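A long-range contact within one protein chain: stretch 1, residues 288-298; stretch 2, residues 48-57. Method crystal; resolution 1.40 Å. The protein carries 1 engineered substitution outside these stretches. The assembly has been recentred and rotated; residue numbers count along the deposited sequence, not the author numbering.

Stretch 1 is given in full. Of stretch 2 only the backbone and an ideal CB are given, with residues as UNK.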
# COMPACT_ATOMS: atom_id res chain seq x y z
N TYR A 288 14.94 16.70 -33.41
CA TYR A 288 14.26 15.68 -32.61
C TYR A 288 12.80 15.95 -32.32
O TYR A 288 12.03 15.00 -32.17
CB TYR A 288 15.01 15.43 -31.28
CG TYR A 288 16.42 14.97 -31.52
CD1 TYR A 288 16.69 13.66 -31.89
CD2 TYR A 288 17.48 15.87 -31.43
CE1 TYR A 288 17.97 13.24 -32.15
CE2 TYR A 288 18.77 15.45 -31.69
CZ TYR A 288 19.01 14.14 -32.04
OH TYR A 288 20.30 13.73 -32.30
N LEU A 289 12.37 17.21 -32.25
CA LEU A 289 11.05 17.53 -31.72
C LEU A 289 10.14 18.22 -32.73
O LEU A 289 9.11 18.78 -32.33
CB LEU A 289 11.18 18.38 -30.44
CG LEU A 289 12.07 17.82 -29.33
CD1 LEU A 289 12.15 18.79 -28.16
CD2 LEU A 289 11.56 16.46 -28.86
N SER A 290 10.47 18.20 -34.02
CA SER A 290 9.69 18.93 -35.01
C SER A 290 8.91 18.01 -35.94
O SER A 290 8.28 18.50 -36.90
CB SER A 290 10.59 19.88 -35.81
OG SER A 290 11.15 20.86 -34.95
N GLY A 291 8.92 16.71 -35.70
CA GLY A 291 8.21 15.74 -36.50
C GLY A 291 7.39 14.80 -35.62
O GLY A 291 6.94 15.16 -34.54
N SER A 292 7.22 13.57 -36.12
CA SER A 292 6.44 12.56 -35.43
C SER A 292 7.31 11.78 -34.44
O SER A 292 8.52 12.00 -34.34
CB SER A 292 5.84 11.59 -36.44
OG SER A 292 6.87 10.83 -37.06
N GLU A 293 6.68 10.87 -33.69
CA GLU A 293 7.44 9.95 -32.85
C GLU A 293 8.38 9.10 -33.69
O GLU A 293 9.53 8.86 -33.30
CB GLU A 293 6.50 9.07 -32.03
CG GLU A 293 7.19 8.09 -31.07
CD GLU A 293 7.97 8.76 -29.95
OE1 GLU A 293 7.81 9.98 -29.73
OE2 GLU A 293 8.73 8.05 -29.25
N ASP A 294 7.92 8.64 -34.86
CA ASP A 294 8.79 7.87 -35.75
C ASP A 294 10.00 8.69 -36.18
O ASP A 294 11.12 8.16 -36.24
CB ASP A 294 8.01 7.37 -36.96
CG ASP A 294 7.08 6.21 -36.63
OD1 ASP A 294 7.24 5.61 -35.55
OD2 ASP A 294 6.21 5.89 -37.46
N ASP A 295 9.80 9.98 -36.47
CA ASP A 295 10.92 10.84 -36.83
C ASP A 295 11.89 10.97 -35.67
O ASP A 295 13.11 10.93 -35.86
CB ASP A 295 10.42 12.23 -37.24
CG ASP A 295 9.58 12.20 -38.50
OD1 ASP A 295 9.79 11.30 -39.34
OD2 ASP A 295 8.72 13.09 -38.65
N TYR A 296 11.36 11.14 -34.45
CA TYR A 296 12.22 11.19 -33.27
C TYR A 296 13.03 9.91 -33.14
O TYR A 296 14.24 9.94 -32.92
CB TYR A 296 11.37 11.41 -32.02
CG TYR A 296 12.14 11.28 -30.72
CD1 TYR A 296 12.83 12.35 -30.19
CD2 TYR A 296 12.19 10.06 -30.03
CE1 TYR A 296 13.53 12.24 -29.00
CE2 TYR A 296 12.89 9.94 -28.85
CZ TYR A 296 13.56 11.03 -28.34
OH TYR A 296 14.27 10.93 -27.17
N GLN A 297 12.36 8.76 -33.27
CA GLN A 297 13.03 7.48 -33.08
C GLN A 297 14.11 7.26 -34.12
O GLN A 297 15.20 6.75 -33.81
CB GLN A 297 12.00 6.34 -33.10
CG GLN A 297 11.04 6.34 -31.92
CD GLN A 297 11.73 6.05 -30.60
OE1 GLN A 297 12.79 5.42 -30.57
NE2 GLN A 297 11.12 6.48 -29.50
N ALA A 298 13.85 7.65 -35.37
CA ALA A 298 14.87 7.54 -36.40
C ALA A 298 16.07 8.43 -36.08
O ALA A 298 17.22 8.02 -36.26
CB ALA A 298 14.27 7.92 -37.76
N UNK A 48 7.71 9.39 -22.26
CA UNK A 48 8.35 10.45 -23.03
C UNK A 48 7.70 10.63 -24.40
O UNK A 48 7.63 11.76 -24.90
CB UNK A 48 9.84 10.15 -23.20
N UNK A 49 7.22 9.55 -25.01
CA UNK A 49 6.48 9.70 -26.26
C UNK A 49 5.21 10.51 -26.06
O UNK A 49 4.88 11.37 -26.88
CB UNK A 49 6.14 8.33 -26.84
N UNK A 50 4.50 10.27 -24.95
CA UNK A 50 3.32 11.09 -24.67
C UNK A 50 3.70 12.54 -24.38
O UNK A 50 3.00 13.47 -24.82
CB UNK A 50 2.54 10.51 -23.49
N UNK A 51 4.82 12.76 -23.70
CA UNK A 51 5.30 14.12 -23.45
C UNK A 51 5.65 14.82 -24.76
O UNK A 51 5.32 16.00 -24.96
CB UNK A 51 6.52 14.10 -22.52
N UNK A 52 6.33 14.12 -25.68
CA UNK A 52 6.62 14.71 -26.98
C UNK A 52 5.33 15.03 -27.74
O UNK A 52 5.26 16.04 -28.46
CB UNK A 52 7.50 13.77 -27.80
N UNK A 53 4.30 14.20 -27.60
CA UNK A 53 3.02 14.50 -28.23
C UNK A 53 2.38 15.74 -27.61
O UNK A 53 1.76 16.55 -28.32
CB UNK A 53 2.08 13.30 -28.11
N UNK A 54 2.53 15.92 -26.29
CA UNK A 54 2.09 17.16 -25.66
C UNK A 54 2.81 18.37 -26.26
O UNK A 54 2.18 19.41 -26.51
CB UNK A 54 2.33 17.10 -24.15
N UNK A 55 4.13 18.26 -26.48
CA UNK A 55 4.89 19.37 -27.04
C UNK A 55 4.40 19.73 -28.43
O UNK A 55 4.39 20.91 -28.81
CB UNK A 55 6.38 19.03 -27.08
N UNK A 56 4.02 18.73 -29.23
CA UNK A 56 3.51 19.00 -30.57
C UNK A 56 2.16 19.70 -30.53
O UNK A 56 1.82 20.43 -31.47
CB UNK A 56 3.40 17.70 -31.36
N UNK A 57 1.39 19.49 -29.46
CA UNK A 57 0.04 20.02 -29.32
C UNK A 57 0.09 21.46 -28.82
O UNK A 57 1.14 22.00 -28.47
CB UNK A 57 -0.79 19.15 -28.37

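Residues 48-56 of stretch 2 form a helix. At position 48 the CA-to-CB bond points toward stretch 1, yet the ideal CB has none of its atoms within 5.5 Å. Many side chains would fit; the deposited M48 makes no contact.

Position 49 is tighter. Its CA lies 6.7 Å from the CA of E293, and its ideal CB sits 3.5 Å from E293 OE2, so a small residue suits the space beside the carboxylate. It is A49, and A49 O also accepts from water 1 at 2.8 Å. Positions 50 and 51 have no part of stretch 1 near their ideal CB atoms, leaving the choice open; L50 and V51 stay clear of it.

Position 52 offers the strongest clues. Its CB points toward stretch 1, 4.3 Å from E293 OE1 and 5.0 Å from L289 CD2, and the ring of Y296 lies to one side of the carboxylate. A long, positively charged side chain is favoured; lysine could reach the acid, but a flat guanidinium could pair with it and also cover the ring. The residue is R52. R52 NE donates to E293 OE1 and R52 NH2 to E293 OE2, both at 3.0 Å, in a two-pronged salt bridge at the edge of the guanidinium. Q297 NE2 donates to the same E293 OE2 at 2.9 Å, helping to fix the carboxylate. The guanidinium lies flat on Y296, planes at 10°, with R52 CZ 3.6 Å from the ring centroid, a cation-pi contact. R52 CD packs over the ring as well and lies 4.0 Å from L289 CD2.

Positions 53 and 54 find nothing of stretch 1 near their CB atoms; the deposited A53 and L54 make no contact.

At position 55 the bond again points toward stretch 1, where the methyls of L289 offer an apolar surface at some distance. A medium or large aliphatic residue would suit. L55 bridges the gap, with L55 CD2 4.1 Å from L289 CD1.

Position 56 points sideways, its ideal CB 5.4 Å from G291 O. That carbonyl and the more distant E293 carboxylate favour a long donor, lysine or arginine. In R56, CD packs 3.1 Å from G291 O, while R56 NH1 donates to two waters: water 1, at 2.8 Å, donates to E293 OE1 at 2.7 Å, and water 2, at 2.9 Å, donates to G291 O at 3.1 Å.

Position 57, out of reach, leaves helical angles; a small polar residue fits such an end. S57 OG donates to L54 O at 2.7 Å.

Stretch 2, residues 48-57: MALVRALLRS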
# COMPACT_ATOMS: atom_id res chain seq x y z
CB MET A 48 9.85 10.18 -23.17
CG MET A 48 10.63 10.19 -21.87
SD MET A 48 10.64 11.78 -21.02
CE MET A 48 11.86 12.64 -22.01
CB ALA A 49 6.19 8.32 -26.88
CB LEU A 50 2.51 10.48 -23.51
CG LEU A 50 1.65 9.26 -23.90
CD1 LEU A 50 1.25 8.43 -22.66
CD2 LEU A 50 0.40 9.68 -24.69
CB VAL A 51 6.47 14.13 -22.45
CG1 VAL A 51 7.11 15.51 -22.39
CG2 VAL A 51 5.99 13.69 -21.08
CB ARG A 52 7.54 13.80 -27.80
CG ARG A 52 8.99 13.79 -27.31
CD ARG A 52 9.91 12.92 -28.15
NE ARG A 52 9.69 11.48 -27.97
CZ ARG A 52 10.30 10.74 -27.05
NH1 ARG A 52 11.16 11.29 -26.20
NH2 ARG A 52 10.04 9.44 -26.98
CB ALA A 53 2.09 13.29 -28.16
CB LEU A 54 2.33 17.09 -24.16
CG LEU A 54 1.11 16.78 -23.30
CD1 LEU A 54 1.52 16.58 -21.84
CD2 LEU A 54 0.08 17.89 -23.41
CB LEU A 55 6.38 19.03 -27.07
CG LEU A 55 7.22 19.67 -25.96
CD1 LEU A 55 6.66 19.33 -24.59
CD2 LEU A 55 8.69 19.25 -26.06
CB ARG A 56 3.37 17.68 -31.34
CG ARG A 56 4.68 17.03 -31.71
CD ARG A 56 4.48 15.96 -32.77
NE ARG A 56 3.62 14.86 -32.33
CZ ARG A 56 4.06 13.79 -31.67
NH1 ARG A 56 5.35 13.67 -31.37
NH2 ARG A 56 3.21 12.83 -31.32
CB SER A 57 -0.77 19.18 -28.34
OG SER A 57 -0.49 19.53 -26.98
O HOH W 1 5.56 11.44 -29.64
O HOH W 2 7.96 14.95 -31.58
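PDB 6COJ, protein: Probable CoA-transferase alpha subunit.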